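Local structure of acyl-CoA dehydrogenase (Bacillus anthracis, 3OWA) at residues 269-277 / 325-333. The protein probably catalyses the FAD-dependent alpha,beta-dehydrogenation of acyl-CoA thioesters. Residues are numbered along the deposited sequence; the frame is centred on the assembly and turned at random.
Sequences RYKLGVGTV and VYRTVGLFE
V274 and V325 fill the place where the backbones of the two segments come nearest, with V274 CA 6.2 Å from V325 CA. Here V274 CG2 lies 3.3 Å from V325 CG1, tighter than usual van der Waals contact. The other branch of V325, CG2, lies 4.0 Å from the carbonyl carbon C of G273 and meets V277 CG2 tip to tip, about one turn further on. With only hydrogen on its alpha carbon, G273 lets that methyl reach its main chain. The segments belong to helices 257-293 and 305-336 of the mainly helical C-terminal domain of the acyl-CoA dehydrogenase fold, and their short axes pass 9.9 Å apart at 142°, nearer antiparallel than parallel. From the valine pair toward F332 the packing becomes looser and relies on longer side chains, yet this end too is buried and does not face solvent. In Y270, a chi1 of 88° swings the ring back over its own helix backbone, between N and C, and CD2 comes to 3.9 Å from V329 CG2, while its OH reaches the edge of the F332 ring in plane, 3.7 Å from CD1. Helix 348-355 adds I354 beside both aromatic residues, and K95 makes a cation-pi contact with F332. On another flank Y326 OH lies 4.0 Å from V274 CG1 and is hydrogen-bonded to E103 of helix 95-105, whose A99 also touches V274.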
loop_
_atom_site.group_PDB
_atom_site.type_symbol
_atom_site.label_atom_id
_atom_site.label_comp_id
_atom_site.label_asym_id
_atom_site.label_seq_id
_atom_site.Cartn_x
_atom_site.Cartn_y
_atom_site.Cartn_z
ATOM N N ARG A 269 -13.351 -13.563 10.250
ATOM C CA ARG A 269 -13.501 -12.258 9.681
ATOM C C ARG A 269 -13.572 -11.153 10.699
ATOM O O ARG A 269 -12.811 -10.187 10.617
ATOM C CB ARG A 269 -14.759 -12.202 8.794
ATOM C CG ARG A 269 -14.422 -12.142 7.341
ATOM C CD ARG A 269 -14.627 -13.365 6.537
ATOM N NE ARG A 269 -15.939 -13.343 5.897
ATOM C CZ ARG A 269 -16.258 -13.907 4.725
ATOM N NH1 ARG A 269 -17.506 -13.866 4.289
ATOM N NH2 ARG A 269 -15.356 -14.511 3.979
ATOM N N TYR A 270 -14.524 -11.209 11.615
ATOM C CA TYR A 270 -14.591 -10.092 12.561
ATOM C C TYR A 270 -13.413 -10.103 13.547
ATOM O O TYR A 270 -12.975 -9.048 13.996
ATOM C CB TYR A 270 -15.962 -9.958 13.262
ATOM C CG TYR A 270 -16.113 -10.755 14.524
ATOM C CD1 TYR A 270 -16.801 -11.964 14.528
ATOM C CD2 TYR A 270 -15.603 -10.277 15.731
ATOM C CE1 TYR A 270 -16.951 -12.703 15.706
ATOM C CE2 TYR A 270 -15.737 -11.003 16.912
ATOM C CZ TYR A 270 -16.410 -12.216 16.891
ATOM O OH TYR A 270 -16.541 -12.947 18.055
ATOM N N LYS A 271 -12.917 -11.282 13.894
ATOM C CA LYS A 271 -11.775 -11.372 14.795
ATOM C C LYS A 271 -10.534 -10.727 14.174
ATOM O O LYS A 271 -9.779 -10.035 14.854
ATOM C CB LYS A 271 -11.481 -12.843 15.114
ATOM C CG LYS A 271 -11.428 -13.133 16.557
ATOM C CD LYS A 271 -12.700 -12.804 17.246
ATOM C CE LYS A 271 -12.491 -12.920 18.754
ATOM N NZ LYS A 271 -11.863 -14.243 19.121
ATOM N N LEU A 272 -10.321 -10.972 12.880
ATOM C CA LEU A 272 -9.249 -10.306 12.160
ATOM C C LEU A 272 -9.466 -8.788 12.148
ATOM O O LEU A 272 -8.517 -8.028 12.338
ATOM C CB LEU A 272 -9.098 -10.865 10.737
ATOM C CG LEU A 272 -7.829 -10.434 9.983
ATOM C CD1 LEU A 272 -6.569 -10.762 10.791
ATOM C CD2 LEU A 272 -7.780 -11.100 8.613
ATOM N N GLY A 273 -10.711 -8.356 11.948
ATOM C CA GLY A 273 -11.067 -6.939 12.078
ATOM C C GLY A 273 -10.618 -6.353 13.404
ATOM O O GLY A 273 -9.953 -5.314 13.455
ATOM N N VAL A 274 -10.962 -7.018 14.499
ATOM C CA VAL A 274 -10.541 -6.549 15.818
ATOM C C VAL A 274 -9.004 -6.482 15.871
ATOM O O VAL A 274 -8.424 -5.530 16.368
ATOM C CB VAL A 274 -11.064 -7.532 16.928
ATOM C CG1 VAL A 274 -10.550 -7.139 18.299
ATOM C CG2 VAL A 274 -12.580 -7.545 16.981
ATOM N N GLY A 275 -8.333 -7.532 15.396
ATOM C CA GLY A 275 -6.867 -7.563 15.397
ATOM C C GLY A 275 -6.263 -6.384 14.625
ATOM O O GLY A 275 -5.315 -5.730 15.100
ATOM N N THR A 276 -6.780 -6.098 13.428
ATOM C CA THR A 276 -6.178 -5.029 12.624
ATOM C C THR A 276 -6.394 -3.680 13.327
ATOM O O THR A 276 -5.600 -2.754 13.183
ATOM C CB THR A 276 -6.763 -4.984 11.210
ATOM O OG1 THR A 276 -8.182 -4.815 11.313
ATOM C CG2 THR A 276 -6.434 -6.315 10.437
ATOM N N VAL A 277 -7.458 -3.593 14.115
ATOM C CA VAL A 277 -7.754 -2.353 14.806
ATOM C C VAL A 277 -6.726 -2.128 15.897
ATOM O O VAL A 277 -6.280 -0.977 16.109
ATOM C CB VAL A 277 -9.210 -2.328 15.385
ATOM C CG1 VAL A 277 -9.321 -1.344 16.527
ATOM C CG2 VAL A 277 -10.211 -1.922 14.292
ATOM N N VAL A 325 -16.151 -2.137 14.141
ATOM C CA VAL A 325 -15.840 -3.507 14.593
ATOM C C VAL A 325 -16.554 -3.840 15.913
ATOM O O VAL A 325 -17.141 -4.918 16.038
ATOM C CB VAL A 325 -14.303 -3.784 14.687
ATOM C CG1 VAL A 325 -14.040 -5.153 15.203
ATOM C CG2 VAL A 325 -13.663 -3.689 13.303
ATOM N N TYR A 326 -16.473 -2.952 16.903
ATOM C CA TYR A 326 -17.110 -3.220 18.195
ATOM C C TYR A 326 -18.633 -3.148 18.135
ATOM O O TYR A 326 -19.304 -3.797 18.915
ATOM C CB TYR A 326 -16.546 -2.345 19.322
ATOM C CG TYR A 326 -15.246 -2.918 19.831
ATOM C CD1 TYR A 326 -14.009 -2.400 19.415
ATOM C CD2 TYR A 326 -15.253 -4.028 20.675
ATOM C CE1 TYR A 326 -12.803 -2.981 19.870
ATOM C CE2 TYR A 326 -14.079 -4.602 21.138
ATOM C CZ TYR A 326 -12.860 -4.079 20.721
ATOM O OH TYR A 326 -11.712 -4.658 21.182
ATOM N N ARG A 327 -19.148 -2.393 17.174
ATOM C CA ARG A 327 -20.554 -2.424 16.842
ATOM C C ARG A 327 -20.939 -3.847 16.471
ATOM O O ARG A 327 -21.915 -4.364 16.975
ATOM C CB ARG A 327 -20.858 -1.477 15.680
ATOM C CG ARG A 327 -22.300 -1.546 15.173
ATOM C CD ARG A 327 -22.583 -0.446 14.186
ATOM N NE ARG A 327 -23.967 -0.431 13.721
ATOM C CZ ARG A 327 -24.442 0.397 12.791
ATOM N NH1 ARG A 327 -23.652 1.299 12.201
ATOM N NH2 ARG A 327 -25.718 0.313 12.447
ATOM N N THR A 328 -20.183 -4.476 15.568
ATOM C CA THR A 328 -20.482 -5.835 15.166
ATOM C C THR A 328 -20.389 -6.815 16.348
ATOM O O THR A 328 -21.260 -7.694 16.507
ATOM C CB THR A 328 -19.536 -6.274 14.016
ATOM O OG1 THR A 328 -19.734 -5.414 12.896
ATOM C CG2 THR A 328 -19.816 -7.696 13.581
ATOM N N VAL A 329 -19.329 -6.680 17.153
ATOM C CA VAL A 329 -19.146 -7.519 18.340
ATOM C C VAL A 329 -20.369 -7.350 19.254
ATOM O O VAL A 329 -20.949 -8.338 19.725
ATOM C CB VAL A 329 -17.824 -7.198 19.090
ATOM C CG1 VAL A 329 -17.676 -8.097 20.296
ATOM C CG2 VAL A 329 -16.581 -7.382 18.143
ATOM N N GLY A 330 -20.786 -6.093 19.449
ATOM C CA GLY A 330 -22.017 -5.780 20.170
ATOM C C GLY A 330 -23.286 -6.424 19.633
ATOM O O GLY A 330 -24.134 -6.837 20.424
ATOM N N LEU A 331 -23.433 -6.515 18.306
ATOM C CA LEU A 331 -24.618 -7.172 17.717
ATOM C C LEU A 331 -24.647 -8.663 18.059
ATOM O O LEU A 331 -25.704 -9.223 18.405
ATOM C CB LEU A 331 -24.693 -6.979 16.198
ATOM C CG LEU A 331 -25.017 -5.577 15.686
ATOM C CD1 LEU A 331 -24.667 -5.429 14.218
ATOM C CD2 LEU A 331 -26.494 -5.164 15.979
ATOM N N PHE A 332 -23.482 -9.295 17.954
ATOM C CA PHE A 332 -23.301 -10.686 18.336
ATOM C C PHE A 332 -23.699 -10.875 19.825
ATOM O O PHE A 332 -24.516 -11.752 20.143
ATOM C CB PHE A 332 -21.847 -11.096 18.020
ATOM C CG PHE A 332 -21.563 -12.576 18.110
ATOM C CD1 PHE A 332 -20.244 -13.035 18.010
ATOM C CD2 PHE A 332 -22.584 -13.521 18.316
ATOM C CE1 PHE A 332 -19.943 -14.429 18.096
ATOM C CE2 PHE A 332 -22.296 -14.905 18.412
ATOM C CZ PHE A 332 -20.982 -15.360 18.294
ATOM N N GLU A 333 -23.161 -10.035 20.714
ATOM C CA GLU A 333 -23.458 -10.115 22.158
ATOM C C GLU A 333 -24.940 -9.935 22.488
ATOM O O GLU A 333 -25.456 -10.582 23.402
ATOM C CB GLU A 333 -22.659 -9.088 22.970
ATOM C CG GLU A 333 -21.513 -9.651 23.796
ATOM C CD GLU A 333 -21.921 -10.778 24.739
ATOM O OE1 GLU A 333 -21.393 -11.892 24.548
ATOM O OE2 GLU A 333 -22.752 -10.568 25.664
#